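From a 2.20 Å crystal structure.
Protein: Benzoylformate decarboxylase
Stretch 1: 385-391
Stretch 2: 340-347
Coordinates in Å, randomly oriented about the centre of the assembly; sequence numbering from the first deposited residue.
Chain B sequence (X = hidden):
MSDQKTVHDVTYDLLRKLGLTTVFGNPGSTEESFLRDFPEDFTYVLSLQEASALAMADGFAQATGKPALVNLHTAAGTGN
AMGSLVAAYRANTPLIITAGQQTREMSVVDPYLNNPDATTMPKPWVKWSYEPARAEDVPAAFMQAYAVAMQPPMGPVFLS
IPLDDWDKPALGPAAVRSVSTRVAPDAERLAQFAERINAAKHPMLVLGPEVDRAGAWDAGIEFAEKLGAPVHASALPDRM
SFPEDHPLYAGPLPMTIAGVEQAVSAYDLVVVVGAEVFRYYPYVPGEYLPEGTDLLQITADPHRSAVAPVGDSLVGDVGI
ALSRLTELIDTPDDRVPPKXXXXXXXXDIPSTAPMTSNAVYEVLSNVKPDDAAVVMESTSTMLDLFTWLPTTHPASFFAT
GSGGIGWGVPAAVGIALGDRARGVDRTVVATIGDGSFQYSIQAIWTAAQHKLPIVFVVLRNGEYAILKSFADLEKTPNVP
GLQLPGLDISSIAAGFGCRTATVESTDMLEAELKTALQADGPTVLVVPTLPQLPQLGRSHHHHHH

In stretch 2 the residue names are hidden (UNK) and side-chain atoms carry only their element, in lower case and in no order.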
ATOM      1  N   LEU B 385      33.694  22.800  -6.756  1.00 26.85           N
ATOM      2  CA  LEU B 385      33.412  22.169  -8.036  1.00 27.08           C
ATOM      3  C   LEU B 385      32.946  23.250  -9.003  1.00 22.26           C
ATOM      4  O   LEU B 385      33.392  23.309 -10.143  1.00 26.98           O
ATOM      5  CB  LEU B 385      32.311  21.106  -7.860  1.00 27.21           C
ATOM      6  CG  LEU B 385      31.520  20.716  -9.110  1.00 33.67           C
ATOM      7  CD1 LEU B 385      32.266  19.648  -9.852  1.00 24.19           C
ATOM      8  CD2 LEU B 385      30.098  20.256  -8.728  1.00 38.50           C
ATOM      9  N   PHE B 386      32.024  24.093  -8.536  1.00 28.21           N
ATOM     10  CA  PHE B 386      31.508  25.169  -9.365  1.00 30.95           C
ATOM     11  C   PHE B 386      32.644  26.108  -9.835  1.00 32.50           C
ATOM     12  O   PHE B 386      32.731  26.483 -11.016  1.00 30.36           O
ATOM     13  CB  PHE B 386      30.425  25.940  -8.583  1.00 30.50           C
ATOM     14  CG  PHE B 386      29.986  27.221  -9.251  1.00 38.40           C
ATOM     15  CD1 PHE B 386      29.147  27.194 -10.364  1.00 37.35           C
ATOM     16  CD2 PHE B 386      30.417  28.456  -8.769  1.00 40.17           C
ATOM     17  CE1 PHE B 386      28.747  28.371 -10.984  1.00 39.42           C
ATOM     18  CE2 PHE B 386      30.018  29.641  -9.386  1.00 42.02           C
ATOM     19  CZ  PHE B 386      29.179  29.593 -10.500  1.00 39.44           C
ATOM     20  N   THR B 387      33.523  26.468  -8.906  1.00 29.74           N
ATOM     21  CA  THR B 387      34.612  27.405  -9.198  1.00 28.34           C
ATOM     22  C   THR B 387      35.612  26.840 -10.178  1.00 34.60           C
ATOM     23  O   THR B 387      35.998  27.512 -11.121  1.00 28.46           O
ATOM     24  CB  THR B 387      35.353  27.778  -7.928  1.00 27.47           C
ATOM     25  OG1 THR B 387      34.417  28.392  -7.039  1.00 30.02           O
ATOM     26  CG2 THR B 387      36.506  28.753  -8.227  1.00 33.31           C
ATOM     27  N   TRP B 388      36.004  25.586  -9.979  1.00 26.62           N
ATOM     28  CA  TRP B 388      37.129  25.042 -10.734  1.00 27.90           C
ATOM     29  C   TRP B 388      36.798  24.005 -11.809  1.00 29.95           C
ATOM     30  O   TRP B 388      37.616  23.770 -12.696  1.00 30.24           O
ATOM     31  CB  TRP B 388      38.149  24.443  -9.764  1.00 26.25           C
ATOM     32  CG  TRP B 388      38.831  25.492  -8.907  1.00 31.64           C
ATOM     33  CD1 TRP B 388      38.668  25.700  -7.561  1.00 30.59           C
ATOM     34  CD2 TRP B 388      39.789  26.466  -9.351  1.00 30.14           C
ATOM     35  NE1 TRP B 388      39.472  26.752  -7.143  1.00 31.31           N
ATOM     36  CE2 TRP B 388      40.165  27.236  -8.226  1.00 31.90           C
ATOM     37  CE3 TRP B 388      40.360  26.768 -10.598  1.00 34.71           C
ATOM     38  CZ2 TRP B 388      41.093  28.286  -8.306  1.00 32.24           C
ATOM     39  CZ3 TRP B 388      41.284  27.813 -10.677  1.00 38.49           C
ATOM     40  CH2 TRP B 388      41.637  28.555  -9.533  1.00 30.90           C
ATOM     41  N   LEU B 389      35.636  23.353 -11.738  1.00 27.28           N
ATOM     42  CA  LEU B 389      35.361  22.299 -12.723  1.00 28.36           C
ATOM     43  C   LEU B 389      34.053  22.526 -13.454  1.00 33.30           C
ATOM     44  O   LEU B 389      33.110  21.734 -13.303  1.00 30.29           O
ATOM     45  CB  LEU B 389      35.335  20.915 -12.069  1.00 26.11           C
ATOM     46  CG  LEU B 389      36.544  20.443 -11.273  1.00 31.67           C
ATOM     47  CD1 LEU B 389      36.303  18.991 -10.786  1.00 30.56           C
ATOM     48  CD2 LEU B 389      37.814  20.500 -12.115  1.00 26.00           C
ATOM     49  N   PRO B 390      33.989  23.600 -14.263  1.00 30.79           N
ATOM     50  CA  PRO B 390      32.739  23.830 -14.998  1.00 26.39           C
ATOM     51  C   PRO B 390      32.482  22.676 -15.953  1.00 37.76           C
ATOM     52  O   PRO B 390      33.420  22.097 -16.521  1.00 26.95           O
ATOM     53  CB  PRO B 390      33.009  25.112 -15.798  1.00 28.76           C
ATOM     54  CG  PRO B 390      34.546  25.222 -15.863  1.00 30.84           C
ATOM     55  CD  PRO B 390      35.017  24.623 -14.553  1.00 33.51           C
ATOM     56  N   THR B 391      31.208  22.341 -16.120  1.00 27.70           N
ATOM     57  CA  THR B 391      30.838  21.297 -17.063  1.00 21.79           C
ATOM     58  C   THR B 391      30.662  21.933 -18.433  1.00 21.35           C
ATOM     59  O   THR B 391      29.853  22.856 -18.593  1.00 29.08           O
ATOM     60  CB  THR B 391      29.505  20.674 -16.647  1.00 29.30           C
ATOM     61  OG1 THR B 391      29.645  20.155 -15.326  1.00 25.35           O
ATOM     62  CG2 THR B 391      29.098  19.556 -17.602  1.00 21.75           C
ATOM     63  N   UNK B 340      28.099  39.227 -17.024  1.00 39.38           N
ATOM     64  CA  UNK B 340      28.830  37.955 -17.001  1.00 39.42           C
ATOM     65  C   UNK B 340      28.946  37.331 -15.599  1.00 37.96           C
ATOM     66  O   UNK B 340      29.008  38.049 -14.586  1.00 35.60           O
ATOM     67  c   UNK B 340      29.913  39.491 -18.431  1.00 36.31           C
ATOM     68  c   UNK B 340      30.203  38.340 -17.553  1.00 38.04           C
ATOM     69  c   UNK B 340      28.882  40.284 -17.678  1.00 36.18           C
ATOM     70  N   UNK B 341      28.915  35.997 -15.550  1.00 34.37           N
ATOM     71  CA  UNK B 341      29.099  35.275 -14.303  1.00 39.25           C
ATOM     72  C   UNK B 341      30.582  35.292 -13.950  1.00 32.23           C
ATOM     73  O   UNK B 341      31.411  34.901 -14.755  1.00 35.48           O
ATOM     74  c   UNK B 341      28.983  32.956 -13.250  1.00 35.62           C
ATOM     75  c   UNK B 341      28.697  31.483 -13.532  1.00 39.79           C
ATOM     76  c   UNK B 341      28.677  33.814 -14.476  1.00 32.54           C
ATOM     77  c   UNK B 341      28.133  33.469 -12.112  1.00 38.51           C
ATOM     78  N   UNK B 342      30.915  35.708 -12.741  1.00 31.81           N
ATOM     79  CA  UNK B 342      32.319  35.743 -12.336  1.00 39.70           C
ATOM     80  C   UNK B 342      32.547  34.808 -11.157  1.00 31.51           C
ATOM     81  O   UNK B 342      31.962  34.986 -10.104  1.00 41.76           O
ATOM     82  c   UNK B 342      32.664  38.129 -13.211  1.00 29.35           C
ATOM     83  c   UNK B 342      34.213  37.177 -11.398  1.00 33.51           C
ATOM     84  c   UNK B 342      32.782  37.195 -11.970  1.00 38.28           C
ATOM     85  N   UNK B 343      33.397  33.810 -11.352  1.00 31.41           N
ATOM     86  CA  UNK B 343      33.762  32.904 -10.273  1.00 40.59           C
ATOM     87  C   UNK B 343      34.843  33.528  -9.395  1.00 50.88           C
ATOM     88  O   UNK B 343      35.888  33.987  -9.879  1.00 51.83           O
ATOM     89  c   UNK B 343      32.007  29.139 -14.046  1.00 50.82           C
ATOM     90  n   UNK B 343      32.281  30.265 -14.695  1.00 42.69           N
ATOM     91  n   UNK B 343      32.691  28.824 -12.948  1.00 40.61           N
ATOM     92  c   UNK B 343      34.263  31.572 -10.836  1.00 39.37           C
ATOM     93  n   UNK B 343      31.057  28.327 -14.504  1.00 31.73           N
ATOM     94  c   UNK B 343      33.181  30.753 -11.486  1.00 35.62           C
ATOM     95  c   UNK B 343      33.756  29.656 -12.375  1.00 43.15           C
ATOM     96  N   UNK B 344      34.589  33.545  -8.098  1.00 52.61           N
ATOM     97  CA  UNK B 344      35.577  34.042  -7.171  1.00 60.09           C
ATOM     98  C   UNK B 344      36.704  33.025  -7.060  1.00 45.36           C
ATOM     99  O   UNK B 344      36.734  32.231  -6.125  1.00 57.38           O
ATOM    100  c   UNK B 344      34.338  36.739  -6.361  1.00 95.79           C
ATOM    101  o   UNK B 344      35.267  37.297  -5.772  1.00106.33           O
ATOM    102  c   UNK B 344      33.823  35.376  -5.885  1.00 83.29           C
ATOM    103  n   UNK B 344      33.738  37.274  -7.431  1.00 76.59           N
ATOM    104  c   UNK B 344      34.926  34.313  -5.816  1.00 60.63           C
ATOM    105  N   UNK B 345      37.615  33.027  -8.036  1.00 43.65           N
ATOM    106  CA  UNK B 345      38.776  32.139  -7.982  1.00 38.85           C
ATOM    107  C   UNK B 345      39.932  32.837  -7.264  1.00 49.47           C
ATOM    108  O   UNK B 345      40.225  34.011  -7.507  1.00 42.10           O
ATOM    109  c   UNK B 345      38.909  30.581 -11.571  1.00 44.05           C
ATOM    110  n   UNK B 345      37.088  28.055 -13.585  1.00 47.85           N
ATOM    111  c   UNK B 345      39.267  31.727  -9.373  1.00 37.25           C
ATOM    112  n   UNK B 345      38.285  29.355 -12.088  1.00 60.27           N
ATOM    113  c   UNK B 345      38.293  30.981 -10.236  1.00 50.38           C
ATOM    114  n   UNK B 345      37.493  30.281 -14.068  1.00 72.13           N
ATOM    115  c   UNK B 345      37.622  29.238 -13.245  1.00 75.62           C
ATOM    116  N   UNK B 346      40.583  32.099  -6.381  1.00 38.39           N
ATOM    117  CA  UNK B 346      41.888  32.465  -5.877  1.00 34.08           C
ATOM    118  C   UNK B 346      42.598  31.145  -5.594  1.00 36.28           C
ATOM    119  O   UNK B 346      41.968  30.163  -5.206  1.00 35.96           O
ATOM    120  c   UNK B 346      40.250  32.159  -2.849  1.00 60.88           C
ATOM    121  n   UNK B 346      42.413  32.003  -2.561  1.00 60.41           N
ATOM    122  c   UNK B 346      41.762  33.317  -4.615  1.00 40.18           C
ATOM    123  n   UNK B 346      40.528  31.436  -1.711  1.00 74.25           N
ATOM    124  c   UNK B 346      41.839  31.355  -1.559  1.00 64.02           C
ATOM    125  c   UNK B 346      41.439  32.526  -3.386  1.00 55.69           C
ATOM    126  N   UNK B 347      43.907  31.115  -5.799  1.00 29.09           N
ATOM    127  CA  UNK B 347      44.648  29.868  -5.752  1.00 33.09           C
ATOM    128  C   UNK B 347      45.259  29.555  -4.393  1.00 40.98           C
ATOM    129  O   UNK B 347      45.830  30.432  -3.753  1.00 38.34           O
ATOM    130  o   UNK B 347      46.546  28.743  -6.612  1.00 33.43           O
ATOM    131  c   UNK B 347      45.760  29.890  -6.789  1.00 28.69           C
TER
HETATM  132  O   HOH W   1      30.921  26.052 -12.902  1.00 27.18           O
HETATM  133  O   HOH W   2      33.181  30.927  -7.599  1.00 45.89           O

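Position 340 carries three side-chain carbons that close a ring onto the backbone N, and it makes no contact with stretch 1; the ring identifies Pro340. Position 341 has four carbons forked at the second. Its CA-to-CB bond points toward the helix, and one terminal methyl meets the edge of the Phe386 ring. This is Leu341, and Leu341 CD2 lies 3.6 Å from Phe386 CZ. At position 342 a single carbon bears two others; the CA-to-CB bond points away from stretch 1, and the side chain makes no contact with it: Val342.

Position 343 shows three carbons, a nitrogen, and a carbon carrying two more nitrogens, a guanidinium that lies over one face of the Phe386 ring and near Phe386 O; hence Arg343. Its CA lies 5.7 Å from CA of Thr387, and its CA-to-CB bond points toward stretch 1. Arg343 NE donates a hydrogen bond to Phe386 O (3.0 Å, 154°), while Arg343 CZ sits 4.9 Å from the centroid of the Phe386 ring, over its face, in a cation-pi arrangement. Water 1 closes a second route between the same residues, accepting from Arg343 NH2 (2.8 Å) and donating to Phe386 O (2.6 Å).

Position 344 has three carbons, the third bearing one oxygen and one nitrogen. Oxygen and nitrogen have been assigned to the two termini, so this is the amide Gln344. Its poorly ordered end leads away from stretch 1, but its backbone N is linked weakly (3.0 Å) to water 2, which donates to Thr387 OG1 (2.9 Å).

Position 345 repeats the three carbons, nitrogen and two-nitrogen carbon of a guanidinium. The chain lies over the face of the Trp388 ring, against Thr387 CG2 and near Thr387 O: Arg345. Arg345 CG packs 3.5 Å from Thr387 CG2, and Arg345 CD lies over the six-membered ring of Trp388, 4.1 Å from its centroid, as a CH-pi contact. Arg345 NH2 approaches Thr387 O to 2.7 Å.

Position 346 has one carbon leading to a five-membered ring of three carbons and two nitrogens, an imidazole. The CA-to-CB bond points away; the backbone O makes the contact, at the indole edge of Trp388. This is His346, with His346 O 3.7 Å from Trp388 CZ2. Position 347, one carbon and one oxygen, is Ser347, whose CB comes no nearer than 5.1 Å, to Trp388 CH2.

The contact is thus built by an extended segment crossing the end of a helix, where the carbonyls of Phe386 and Thr387 face the two arginines. Each arginine also lays part of its side chain over an aromatic face, Arg343 on Phe386 and Arg345 on Trp388. The two stretches bury 448 Å² between them, both sides summed.

Stretch 2 340-347: PLVRQRHS
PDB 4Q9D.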